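Local coordinates for Myo-inositol 2-dehydrogenase (Lactobacillus plantarum WCFS1, PDB 3CEA), which probably catalyses the NAD-dependent oxidation of myo-inositol at its 2-hydroxyl, holding the cofactor on a Rossmann fold, at residues Ala11-Leu16 / Arg22-Leu27; Ala74-Ala79 / Asp300-Phe305; Ile182-Asn187 / Lys324-Ala329; Ala228-Ser233 / Lys330-Ser335. All coordinates share one frame; numbering follows the deposited sequence.

Interaction 1. Residues Ala11-Leu16 / Arg22-Leu27. With NAD (nicotinamide-adenine-dinucleotide), chain E.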
# COMPACT_ATOMS: atom_id res chain seq x y z
N ALA A 11 22.85 8.21 -37.36
CA ALA A 11 23.35 8.45 -36.01
C ALA A 11 24.51 7.54 -35.60
O ALA A 11 24.69 6.45 -36.15
CB ALA A 11 22.21 8.34 -35.00
N ALA A 12 25.29 8.03 -34.64
CA ALA A 12 26.36 7.27 -34.02
C ALA A 12 26.24 7.36 -32.50
O ALA A 12 25.57 8.25 -31.98
CB ALA A 12 27.71 7.79 -34.48
N ILE A 13 26.89 6.43 -31.81
CA ILE A 13 26.89 6.43 -30.35
C ILE A 13 28.30 6.23 -29.79
O ILE A 13 29.06 5.38 -30.26
CB ILE A 13 25.89 5.36 -29.77
CG1 ILE A 13 25.74 5.51 -28.25
CG2 ILE A 13 26.29 3.94 -30.19
CD1 ILE A 13 24.50 4.85 -27.67
N ILE A 14 28.67 7.05 -28.82
CA ILE A 14 29.89 6.83 -28.06
C ILE A 14 29.50 6.25 -26.70
O ILE A 14 28.66 6.80 -26.00
CB ILE A 14 30.72 8.13 -27.86
CG1 ILE A 14 30.93 8.85 -29.20
CG2 ILE A 14 32.06 7.81 -27.20
CD1 ILE A 14 31.42 10.28 -29.06
N GLY A 15 30.12 5.12 -26.36
CA GLY A 15 29.86 4.45 -25.08
C GLY A 15 28.74 3.44 -25.17
O GLY A 15 27.64 3.75 -25.65
N LEU A 16 29.01 2.23 -24.69
CA LEU A 16 28.03 1.14 -24.70
C LEU A 16 27.97 0.44 -23.34
O LEU A 16 27.71 -0.77 -23.27
CB LEU A 16 28.33 0.14 -25.82
CG LEU A 16 28.29 0.62 -27.28
CD1 LEU A 16 28.85 -0.45 -28.20
CD2 LEU A 16 26.89 1.03 -27.71
N ARG A 22 21.65 0.35 -23.43
CA ARG A 22 20.21 0.55 -23.43
C ARG A 22 19.80 1.57 -24.50
O ARG A 22 18.85 1.33 -25.26
CB ARG A 22 19.72 0.98 -22.04
CG ARG A 22 18.21 0.92 -21.86
CD ARG A 22 17.80 1.29 -20.44
NE ARG A 22 18.22 0.30 -19.45
CZ ARG A 22 17.56 -0.83 -19.19
NH1 ARG A 22 16.44 -1.13 -19.83
NH2 ARG A 22 18.03 -1.67 -18.27
N HIS A 23 20.51 2.69 -24.55
CA HIS A 23 20.33 3.70 -25.59
C HIS A 23 20.49 3.12 -26.99
O HIS A 23 19.70 3.42 -27.88
CB HIS A 23 21.32 4.85 -25.41
CG HIS A 23 20.86 5.92 -24.47
ND1 HIS A 23 19.55 6.33 -24.39
CD2 HIS A 23 21.55 6.67 -23.58
CE1 HIS A 23 19.44 7.29 -23.48
NE2 HIS A 23 20.64 7.51 -22.98
N ALA A 24 21.51 2.28 -27.18
CA ALA A 24 21.78 1.63 -28.46
C ALA A 24 20.66 0.68 -28.87
O ALA A 24 20.27 0.63 -30.04
CB ALA A 24 23.11 0.91 -28.43
N ARG A 25 20.14 -0.07 -27.90
CA ARG A 25 19.01 -0.98 -28.13
C ARG A 25 17.76 -0.22 -28.59
O ARG A 25 17.12 -0.63 -29.57
CB ARG A 25 18.70 -1.80 -26.87
CG ARG A 25 19.64 -2.96 -26.63
CD ARG A 25 19.16 -3.79 -25.44
NE ARG A 25 20.00 -4.96 -25.20
CZ ARG A 25 20.88 -5.07 -24.20
NH1 ARG A 25 21.05 -4.08 -23.33
NH2 ARG A 25 21.59 -6.18 -24.08
N HIS A 26 17.43 0.87 -27.90
CA HIS A 26 16.27 1.69 -28.24
C HIS A 26 16.44 2.32 -29.62
O HIS A 26 15.48 2.43 -30.39
CB HIS A 26 16.05 2.80 -27.21
CG HIS A 26 15.67 2.30 -25.85
ND1 HIS A 26 15.94 3.02 -24.70
CD2 HIS A 26 15.05 1.17 -25.45
CE1 HIS A 26 15.49 2.34 -23.65
NE2 HIS A 26 14.95 1.22 -24.08
N LEU A 27 17.67 2.72 -29.92
CA LEU A 27 18.02 3.42 -31.15
C LEU A 27 17.83 2.53 -32.38
O LEU A 27 17.55 3.02 -33.48
CB LEU A 27 19.46 3.91 -31.05
CG LEU A 27 19.85 5.37 -31.33
CD1 LEU A 27 18.68 6.34 -31.22
CD2 LEU A 27 20.97 5.77 -30.39
PA NAD E . 30.06 2.98 -18.17
O1A NAD E . 29.20 1.83 -17.81
O2A NAD E . 31.36 2.94 -17.48
O5B NAD E . 30.23 3.03 -19.77
C5B NAD E . 31.17 3.89 -20.38
C4B NAD E . 31.38 3.49 -21.83
O4B NAD E . 32.08 4.51 -22.54
C3B NAD E . 32.21 2.22 -21.96
O3B NAD E . 31.56 1.38 -22.89
C2B NAD E . 33.55 2.67 -22.51
O2B NAD E . 34.11 1.74 -23.41
C1B NAD E . 33.21 3.98 -23.21
N9A NAD E . 34.33 4.93 -23.16
C8A NAD E . 35.02 5.35 -22.04
N7A NAD E . 35.98 6.23 -22.42
C5A NAD E . 35.91 6.38 -23.76
C6A NAD E . 36.65 7.15 -24.65
N6A NAD E . 37.46 8.10 -24.18
N1A NAD E . 36.35 7.10 -26.00
C2A NAD E . 35.32 6.30 -26.46
N3A NAD E . 34.59 5.53 -25.57
C4A NAD E . 34.88 5.57 -24.24
O3 NAD E . 29.30 4.36 -17.83
PN NAD E . 27.70 4.50 -17.90
O1N NAD E . 27.20 3.79 -19.10
O2N NAD E . 27.17 4.18 -16.56
O5D NAD E . 27.45 6.08 -18.10
C5D NAD E . 28.12 6.85 -19.07
C4D NAD E . 27.60 8.28 -18.96
O4D NAD E . 26.19 8.28 -18.80
C3D NAD E . 28.20 9.01 -17.76
O3D NAD E . 28.69 10.26 -18.18
C2D NAD E . 27.04 9.18 -16.80
O2D NAD E . 27.07 10.42 -16.14
C1D NAD E . 25.80 9.05 -17.68
N1N NAD E . 24.68 8.42 -16.96
C2N NAD E . 23.45 9.04 -16.96
C3N NAD E . 22.37 8.47 -16.29
C7N NAD E . 20.99 9.04 -16.43
O7N NAD E . 20.03 8.74 -15.44
N7N NAD E . 20.69 9.82 -17.48
C4N NAD E . 22.54 7.26 -15.62
C5N NAD E . 23.78 6.64 -15.62
C6N NAD E . 24.85 7.23 -16.29

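Interaction 2. Residues Ala74-Ala79 / Asp300-Phe305. With NAD (nicotinamide-adenine-dinucleotide), chain E.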
# COMPACT_ATOMS: atom_id res chain seq x y z
N ALA A 74 23.70 13.06 -36.50
CA ALA A 74 23.61 13.19 -35.05
C ALA A 74 24.51 12.19 -34.31
O ALA A 74 24.85 11.13 -34.84
CB ALA A 74 22.16 13.04 -34.59
N ILE A 75 24.87 12.55 -33.08
CA ILE A 75 25.70 11.69 -32.24
C ILE A 75 25.13 11.62 -30.81
O ILE A 75 24.55 12.58 -30.31
CB ILE A 75 27.19 12.15 -32.24
CG1 ILE A 75 28.09 11.06 -31.66
CG2 ILE A 75 27.36 13.50 -31.53
CD1 ILE A 75 29.54 11.15 -32.11
N PHE A 76 25.28 10.45 -30.19
CA PHE A 76 24.87 10.23 -28.81
C PHE A 76 26.09 9.95 -27.94
O PHE A 76 26.78 8.94 -28.12
CB PHE A 76 23.86 9.08 -28.73
CG PHE A 76 22.56 9.36 -29.44
CD1 PHE A 76 22.43 9.11 -30.80
CD2 PHE A 76 21.48 9.88 -28.74
CE1 PHE A 76 21.23 9.37 -31.46
CE2 PHE A 76 20.28 10.15 -29.39
CZ PHE A 76 20.15 9.89 -30.75
N ILE A 77 26.37 10.85 -27.01
CA ILE A 77 27.53 10.72 -26.13
C ILE A 77 27.12 10.11 -24.78
O ILE A 77 26.56 10.79 -23.91
CB ILE A 77 28.29 12.06 -25.95
CG1 ILE A 77 28.76 12.59 -27.31
CG2 ILE A 77 29.48 11.89 -25.00
CD1 ILE A 77 29.08 14.08 -27.33
N VAL A 78 27.38 8.81 -24.64
CA VAL A 78 27.15 8.08 -23.40
C VAL A 78 28.49 7.54 -22.88
O VAL A 78 28.58 6.42 -22.35
CB VAL A 78 26.12 6.93 -23.58
CG1 VAL A 78 25.46 6.60 -22.25
CG2 VAL A 78 25.07 7.30 -24.62
N ALA A 79 29.54 8.34 -23.07
CA ALA A 79 30.86 8.07 -22.50
C ALA A 79 30.92 8.72 -21.12
O ALA A 79 30.04 9.51 -20.78
CB ALA A 79 31.95 8.61 -23.41
N ASP A 300 11.50 7.88 -24.71
CA ASP A 300 10.76 9.09 -25.06
C ASP A 300 11.64 10.33 -25.25
O ASP A 300 11.36 11.15 -26.14
CB ASP A 300 9.63 9.35 -24.05
CG ASP A 300 8.48 8.35 -24.17
OD1 ASP A 300 8.43 7.58 -25.16
OD2 ASP A 300 7.62 8.32 -23.26
N GLU A 301 12.69 10.46 -24.44
CA GLU A 301 13.61 11.61 -24.55
C GLU A 301 14.47 11.56 -25.81
O GLU A 301 14.71 12.60 -26.44
CB GLU A 301 14.49 11.75 -23.31
CG GLU A 301 15.60 10.71 -23.18
CD GLU A 301 16.70 11.12 -22.22
OE1 GLU A 301 16.74 12.30 -21.80
OE2 GLU A 301 17.53 10.26 -21.89
N VAL A 302 14.93 10.37 -26.17
CA VAL A 302 15.74 10.17 -27.36
C VAL A 302 14.89 10.39 -28.61
O VAL A 302 15.34 10.99 -29.59
CB VAL A 302 16.44 8.78 -27.37
CG1 VAL A 302 17.04 8.47 -28.74
CG2 VAL A 302 17.52 8.74 -26.30
N GLN A 303 13.64 9.92 -28.56
CA GLN A 303 12.67 10.17 -29.62
C GLN A 303 12.41 11.67 -29.77
O GLN A 303 12.32 12.17 -30.89
CB GLN A 303 11.36 9.43 -29.35
CG GLN A 303 10.34 9.52 -30.49
CD GLN A 303 10.76 8.73 -31.72
OE1 GLN A 303 10.82 7.50 -31.69
NE2 GLN A 303 11.06 9.44 -32.80
N ASP A 304 12.31 12.37 -28.65
CA ASP A 304 12.11 13.82 -28.65
C ASP A 304 13.29 14.54 -29.31
O ASP A 304 13.10 15.48 -30.08
CB ASP A 304 11.88 14.35 -27.23
CG ASP A 304 11.59 15.84 -27.19
OD1 ASP A 304 10.66 16.30 -27.90
OD2 ASP A 304 12.28 16.56 -26.44
N PHE A 305 14.50 14.07 -29.01
CA PHE A 305 15.72 14.60 -29.62
C PHE A 305 15.73 14.40 -31.13
O PHE A 305 16.04 15.32 -31.89
CB PHE A 305 16.97 13.95 -29.00
CG PHE A 305 18.25 14.23 -29.75
CD1 PHE A 305 18.90 15.44 -29.62
CD2 PHE A 305 18.79 13.26 -30.59
CE1 PHE A 305 20.08 15.70 -30.31
CE2 PHE A 305 19.97 13.50 -31.29
CZ PHE A 305 20.62 14.73 -31.14
PA NAD E . 30.06 2.98 -18.17
O1A NAD E . 29.20 1.83 -17.81
O2A NAD E . 31.36 2.94 -17.48
O5B NAD E . 30.23 3.03 -19.77
C5B NAD E . 31.17 3.89 -20.38
C4B NAD E . 31.38 3.49 -21.83
O4B NAD E . 32.08 4.51 -22.54
C3B NAD E . 32.21 2.22 -21.96
O3B NAD E . 31.56 1.38 -22.89
C2B NAD E . 33.55 2.67 -22.51
O2B NAD E . 34.11 1.74 -23.41
C1B NAD E . 33.21 3.98 -23.21
N9A NAD E . 34.33 4.93 -23.16
C8A NAD E . 35.02 5.35 -22.04
N7A NAD E . 35.98 6.23 -22.42
C5A NAD E . 35.91 6.38 -23.76
C6A NAD E . 36.65 7.15 -24.65
N6A NAD E . 37.46 8.10 -24.18
N1A NAD E . 36.35 7.10 -26.00
C2A NAD E . 35.32 6.30 -26.46
N3A NAD E . 34.59 5.53 -25.57
C4A NAD E . 34.88 5.57 -24.24
O3 NAD E . 29.30 4.36 -17.83
PN NAD E . 27.70 4.50 -17.90
O1N NAD E . 27.20 3.79 -19.10
O2N NAD E . 27.17 4.18 -16.56
O5D NAD E . 27.45 6.08 -18.10
C5D NAD E . 28.12 6.85 -19.07
C4D NAD E . 27.60 8.28 -18.96
O4D NAD E . 26.19 8.28 -18.80
C3D NAD E . 28.20 9.01 -17.76
O3D NAD E . 28.69 10.26 -18.18
C2D NAD E . 27.04 9.18 -16.80
O2D NAD E . 27.07 10.42 -16.14
C1D NAD E . 25.80 9.05 -17.68
N1N NAD E . 24.68 8.42 -16.96
C2N NAD E . 23.45 9.04 -16.96
C3N NAD E . 22.37 8.47 -16.29
C7N NAD E . 20.99 9.04 -16.43
O7N NAD E . 20.03 8.74 -15.44
N7N NAD E . 20.69 9.82 -17.48
C4N NAD E . 22.54 7.26 -15.62
C5N NAD E . 23.78 6.64 -15.62
C6N NAD E . 24.85 7.23 -16.29

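Interaction 3. Residues Ile182-Asn187 / Lys324-Ala329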
# COMPACT_ATOMS: atom_id res chain seq x y z
N ILE A 182 29.10 11.86 -5.20
CA ILE A 182 27.73 11.38 -5.02
C ILE A 182 26.64 12.42 -5.37
O ILE A 182 25.62 12.07 -5.96
CB ILE A 182 27.51 10.79 -3.59
CG1 ILE A 182 26.13 10.13 -3.45
CG2 ILE A 182 27.74 11.84 -2.50
CD1 ILE A 182 26.01 8.78 -4.14
N PHE A 183 26.88 13.68 -5.01
CA PHE A 183 25.91 14.75 -5.26
C PHE A 183 25.78 15.06 -6.75
O PHE A 183 24.69 15.35 -7.24
CB PHE A 183 26.28 16.03 -4.50
CG PHE A 183 26.18 15.91 -3.01
CD1 PHE A 183 24.94 15.99 -2.37
CD2 PHE A 183 27.32 15.74 -2.23
CE1 PHE A 183 24.85 15.89 -0.98
CE2 PHE A 183 27.24 15.64 -0.85
CZ PHE A 183 25.99 15.72 -0.22
N VAL A 184 26.90 14.99 -7.47
CA VAL A 184 26.92 15.24 -8.90
C VAL A 184 26.33 14.06 -9.68
O VAL A 184 25.53 14.25 -10.60
CB VAL A 184 28.36 15.58 -9.40
CG1 VAL A 184 28.46 15.49 -10.92
CG2 VAL A 184 28.76 16.96 -8.92
N ASP A 185 26.71 12.84 -9.30
CA ASP A 185 26.28 11.64 -10.01
C ASP A 185 24.82 11.27 -9.71
O ASP A 185 24.05 11.01 -10.64
CB ASP A 185 27.21 10.46 -9.70
CG ASP A 185 27.08 9.33 -10.71
OD1 ASP A 185 27.07 9.61 -11.93
OD2 ASP A 185 27.00 8.16 -10.28
N MSE A 186 24.44 11.26 -8.44
CA MSE A 186 23.07 10.92 -8.06
C MSE A 186 22.13 12.12 -8.02
O MSE A 186 21.17 12.19 -8.80
CB MSE A 186 23.03 10.20 -6.71
CG MSE A 186 23.23 8.69 -6.76
SE MSE A 186 22.11 7.67 -8.03
CE MSE A 186 20.52 8.84 -8.22
N ASN A 187 22.42 13.07 -7.13
CA ASN A 187 21.46 14.10 -6.74
C ASN A 187 21.11 15.17 -7.78
O ASN A 187 20.13 15.90 -7.63
CB ASN A 187 21.91 14.76 -5.44
CG ASN A 187 21.91 13.80 -4.27
OD1 ASN A 187 22.95 13.58 -3.64
ND2 ASN A 187 20.75 13.20 -3.99
N LYS A 324 23.62 25.14 -14.12
CA LYS A 324 23.09 25.43 -12.79
C LYS A 324 22.97 24.17 -11.92
O LYS A 324 23.42 24.17 -10.77
CB LYS A 324 21.74 26.15 -12.89
CG LYS A 324 21.85 27.57 -13.40
CD LYS A 324 20.49 28.20 -13.61
CE LYS A 324 20.60 29.69 -13.89
NZ LYS A 324 19.26 30.31 -14.03
N ALA A 325 22.39 23.11 -12.47
CA ALA A 325 22.25 21.84 -11.76
C ALA A 325 23.60 21.28 -11.32
O ALA A 325 23.75 20.77 -10.21
CB ALA A 325 21.51 20.82 -12.62
N LEU A 326 24.60 21.40 -12.20
CA LEU A 326 25.96 20.97 -11.91
C LEU A 326 26.61 21.84 -10.84
O LEU A 326 27.36 21.34 -10.00
CB LEU A 326 26.79 20.97 -13.20
CG LEU A 326 28.23 20.45 -13.18
CD1 LEU A 326 28.26 18.96 -12.88
CD2 LEU A 326 28.91 20.75 -14.51
N LYS A 327 26.31 23.14 -10.88
CA LYS A 327 26.85 24.10 -9.91
C LYS A 327 26.30 23.85 -8.51
O LYS A 327 27.05 23.87 -7.53
CB LYS A 327 26.57 25.54 -10.34
CG LYS A 327 27.46 26.04 -11.47
CD LYS A 327 27.30 27.53 -11.68
CE LYS A 327 28.29 28.04 -12.71
NZ LYS A 327 28.33 29.52 -12.78
N ILE A 328 24.99 23.63 -8.42
CA ILE A 328 24.31 23.34 -7.15
C ILE A 328 24.81 22.01 -6.56
O ILE A 328 25.02 21.90 -5.35
CB ILE A 328 22.77 23.32 -7.32
CG1 ILE A 328 22.27 24.68 -7.83
CG2 ILE A 328 22.08 22.98 -6.00
CD1 ILE A 328 20.99 24.61 -8.66
N ALA A 329 25.00 21.01 -7.43
CA ALA A 329 25.54 19.72 -7.02
C ALA A 329 26.94 19.85 -6.43
O ALA A 329 27.21 19.33 -5.34
CB ALA A 329 25.54 18.76 -8.21

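Interaction 4. Residues Ala228-Ser233 / Lys330-Ser335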
# COMPACT_ATOMS: atom_id res chain seq x y z
N ALA A 228 21.93 16.37 1.44
CA ALA A 228 21.98 17.83 1.31
C ALA A 228 20.66 18.49 1.69
O ALA A 228 19.59 17.99 1.34
CB ALA A 228 22.37 18.22 -0.11
N GLN A 229 20.75 19.60 2.41
CA GLN A 229 19.61 20.47 2.64
C GLN A 229 19.84 21.79 1.92
O GLN A 229 20.97 22.28 1.88
CB GLN A 229 19.37 20.70 4.13
CG GLN A 229 18.03 21.37 4.45
CD GLN A 229 17.67 21.33 5.92
OE1 GLN A 229 17.56 20.25 6.51
NE2 GLN A 229 17.48 22.49 6.52
N LEU A 230 18.77 22.34 1.34
CA LEU A 230 18.87 23.53 0.50
C LEU A 230 17.85 24.60 0.86
O LEU A 230 16.69 24.31 1.18
CB LEU A 230 18.70 23.17 -0.99
CG LEU A 230 19.50 22.05 -1.67
CD1 LEU A 230 18.93 21.76 -3.04
CD2 LEU A 230 20.99 22.38 -1.78
N LYS A 231 18.29 25.86 0.80
CA LYS A 231 17.42 27.00 0.96
C LYS A 231 17.16 27.56 -0.43
O LYS A 231 18.11 27.87 -1.16
CB LYS A 231 18.07 28.05 1.86
CG LYS A 231 17.16 29.18 2.30
CD LYS A 231 17.89 30.22 3.14
CE LYS A 231 16.94 31.30 3.63
NZ LYS A 231 17.63 32.34 4.45
N MSE A 232 15.89 27.67 -0.82
CA MSE A 232 15.53 28.19 -2.14
C MSE A 232 15.30 29.71 -2.10
O MSE A 232 15.08 30.29 -1.03
CB MSE A 232 14.30 27.48 -2.71
CG MSE A 232 14.37 25.95 -2.71
SE MSE A 232 15.82 25.21 -3.77
CE MSE A 232 15.18 25.67 -5.54
N SER A 233 15.35 30.32 -3.28
CA SER A 233 15.28 31.78 -3.43
C SER A 233 13.97 32.43 -2.98
O SER A 233 13.92 33.64 -2.78
CB SER A 233 15.58 32.17 -4.89
OG SER A 233 14.70 31.53 -5.79
N LYS A 330 27.81 20.56 -7.14
CA LYS A 330 29.19 20.76 -6.69
C LYS A 330 29.26 21.61 -5.41
O LYS A 330 30.22 21.51 -4.64
CB LYS A 330 30.05 21.37 -7.80
CG LYS A 330 30.41 20.39 -8.91
CD LYS A 330 31.51 20.94 -9.81
N ALA A 331 28.24 22.44 -5.20
CA ALA A 331 28.12 23.24 -3.98
C ALA A 331 27.78 22.37 -2.77
O ALA A 331 28.23 22.65 -1.66
CB ALA A 331 27.09 24.34 -4.16
N CYS A 332 27.00 21.32 -2.99
CA CYS A 332 26.64 20.38 -1.93
C CYS A 332 27.85 19.53 -1.54
O CYS A 332 28.06 19.25 -0.36
CB CYS A 332 25.49 19.47 -2.37
SG CYS A 332 23.94 20.32 -2.74
N GLN A 333 28.63 19.14 -2.55
CA GLN A 333 29.85 18.37 -2.34
C GLN A 333 30.91 19.19 -1.61
O GLN A 333 31.59 18.68 -0.72
CB GLN A 333 30.41 17.86 -3.68
CG GLN A 333 31.53 16.84 -3.55
CD GLN A 333 31.07 15.53 -2.92
OE1 GLN A 333 30.17 14.86 -3.43
NE2 GLN A 333 31.69 15.17 -1.80
N GLN A 334 31.02 20.47 -1.97
CA GLN A 334 31.94 21.39 -1.32
C GLN A 334 31.56 21.60 0.14
O GLN A 334 32.44 21.60 1.01
CB GLN A 334 31.96 22.73 -2.06
CG GLN A 334 33.07 23.68 -1.60
CD GLN A 334 32.91 25.09 -2.14
OE1 GLN A 334 32.07 25.35 -3.01
NE2 GLN A 334 33.73 26.01 -1.64
N SER A 335 30.27 21.77 0.40
CA SER A 335 29.74 21.96 1.75
C SER A 335 30.13 20.83 2.69
O SER A 335 30.49 21.06 3.85
CB SER A 335 28.22 22.11 1.71
OG SER A 335 27.68 22.26 3.01

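Interaction 1. Residues Ala11-Leu16 / Arg22-Leu27
Leu16 N donates to O3B of NAD at 3.2 Å, with an N-H...O angle of 160°, while the side chain of the same residue packs on Ala24 of the following helix. This is the turn of a Rossmann fold, where strand 9-14 runs into helix 20-29 through a sequence that fits the GxGxxG pattern. Gly15, its first glycine, lies against the adenosine ribose, CA to NAD O4B 3.4 Å. A CB there would run into that same O4B and, at this backbone conformation, into the preceding carbonyl oxygen, so only a residue without a side chain fits comfortably.

Behind the turn the side-chain atoms that meet are aliphatic carbons. Ile13 has CG1 anti to its backbone N (chi1 -171°), and the extended chain carries CD1 across to the helix, where it sits 3.9 Å from His23 CB; the two side chains cross at about a right angle. CD1 also lies near the Ala24 backbone, with Ala24 CB 4.2 Å away. The imidazole of His23 goes on past this contact, and its NE2 is hydrogen-bonded to Glu101, which itself bonds the cofactor.

On its other side the strand faces the adenine: Ile14 CG2 approaches C2A of NAD at 3.7 Å. The small methyl of Ala24 lets the turn and the helix come close, with Leu16 CD2 lying 3.8 Å from Ala24 CB.

Interaction 2. Residues Ala74-Ala79 / Asp300-Phe305
Phe76 has CG anti to its carbonyl carbon (chi1 -64°) and Phe305 has CG anti to its backbone N (chi1 168°), and these settings send the two rings from strand and helix into the same space. The two side chains pass alongside one another, pointing opposite ways, with ring planes at 71° and centroids 5.2 Å apart, an oblique pairing. The nearest atoms are Phe76 CZ and Phe305 CD2, at 3.6 Å. One turn back along the helix, Val302 directs CG1 at the same phenyl group, 3.7 Å from Phe76 CE2, so the outer end of Phe76 meets both helix residues. Ala74, two residues earlier on the strand, sets its methyl at the edge of the Phe305 ring, CB to CE2 4.0 Å.

The strand belongs to the parallel sheet of the Rossmann fold, whereas helix 295-311 comes from more than 200 residues later and returns to lie on it, running roughly antiparallel to the strand here. Phe99 of the neighbouring strand 97-100 meets both rings, edge-to-face with Phe305, and makes a three-ring cluster. Cutting Phe305 back to an alanine is likely to open a gap beside Phe76 CZ and the Ala74 methyl, leaving the Phe76 ring less firmly held.

Just beyond the strand, Ala79 O accepts a hydrogen bond from NAD O3D at 3.0 Å. The cross-contact itself is purely apolar and buried, so helix and strand are held by shape and dispersion, while this segment's own hydrogen bond to the cofactor comes from the backbone past the strand end.

Interaction 3. Residues Ile182-Asn187 / Lys324-Ala329
Ala329 CB pushes into the first turn of helix 182-198, lying 3.6 Å from Phe183 O and 3.8 Å from Val184 CG2. The exchange runs both ways, because Ala329 O in turn approaches Phe183 CB at 3.5 Å. Val184 straddles this edge of the helix with its two methyls: CG1, anti to the backbone N (chi1 166°), is aimed at Leu326, and CG2 goes to Ala329. Leu326 answers from one turn earlier on its own helix, where its CG, also anti to the backbone N, brings CD1 to 4.0 Å from Val184 CG1.

An alanine at the point of nearest approach lets the backbones close up, with CA of Val184 and CA of Ala329 5.1 Å apart. The helix segments cross at 134°, and their axes come within 9.0 Å. Here helix 182-198, within the GFO/IDH/MocA C-terminal domain, packs against the long helix 319-338 near the end of the chain.

Further out, Ile191 of helix 182-198 also touches Ala329, and Ile188 touches Ala325, so the packing continues along both helices. The Phe183 ring turns off past this contact and rests on Cys332 and Gln333, one turn on. Beyond Val184 lies Pro103, with NAD about 7 Å from the valine side chain. On another side of the same turn, Asp185 forms a salt bridge through OD2 with Arg244 NH2.

Interaction 4. Residues Ala228-Ser233 / Lys330-Ser335
Cys332 reaches from helix 319-338 toward strand 225-232, and its short side chain carries the whole contact. Its CB lies 4.1 Å from Ala228 CB, roughly over the point where the backbones are nearest, CA to CA 6.2 Å. From there the chain turns with SG anti to the carbonyl carbon (chi1 -62°), which takes the sulfur along the strand and sets it against two aliphatic groups. SG is 3.7 Å from the methyl of Ala228 and equally 3.7 Å from CD2 of Leu230, two residues further on.

Ala228 points straight at the helix. Leu230 reaches it in another way: CG is anti to the carbonyl carbon (chi1 -51°), and CD1 continues the chain extended (chi2 169°), leaving CD2 as the branch that meets the sulfur. The residue between them, Gln229, faces the opposite way, as alternation along a strand requires, and there it packs on Gln229 of a second subunit.

Strand 225-232 belongs to the mixed sheet of the GFO/IDH/MocA C-terminal domain, so the helix lies on one face of that sheet while the other side, here, meets the neighbouring subunit. Phe183 of helix 182-198 also touches Ala228, and Leu240 of the adjoining strand backs both Ala228 and Leu230.

With two hydrocarbon groups at van der Waals distance, the thiol acts across this interface as an apolar, polarisable filler. This patch therefore rests on dispersion and burial, while one turn on along the helix Ser335 OG is hydrogen-bonded to Gly207 N of the neighbouring strand 202-210.

In the fold
The four contacts form two pairs on opposite sides of the chain's centre. Interactions 1 and 2, with centres about 8 Å apart, share the parallel sheet of the Rossmann fold, where strands 9-14 and 74-77 are neighbours, and both touch NAD. Interactions 3 and 4, about 9 Å between centres, share helix 319-338 in the C-terminal part. Interactions 2 and 3 lie about 21 Å between centres. Along the chain interaction 1 closes first; interactions 2, 3 and 4 then interleave, because their second segments all come from two consecutive helices, 295-311 and 319-338. The end of the chain thus packs first on the cofactor-binding sheet and then on the C-terminal domain, which probably ties the two together.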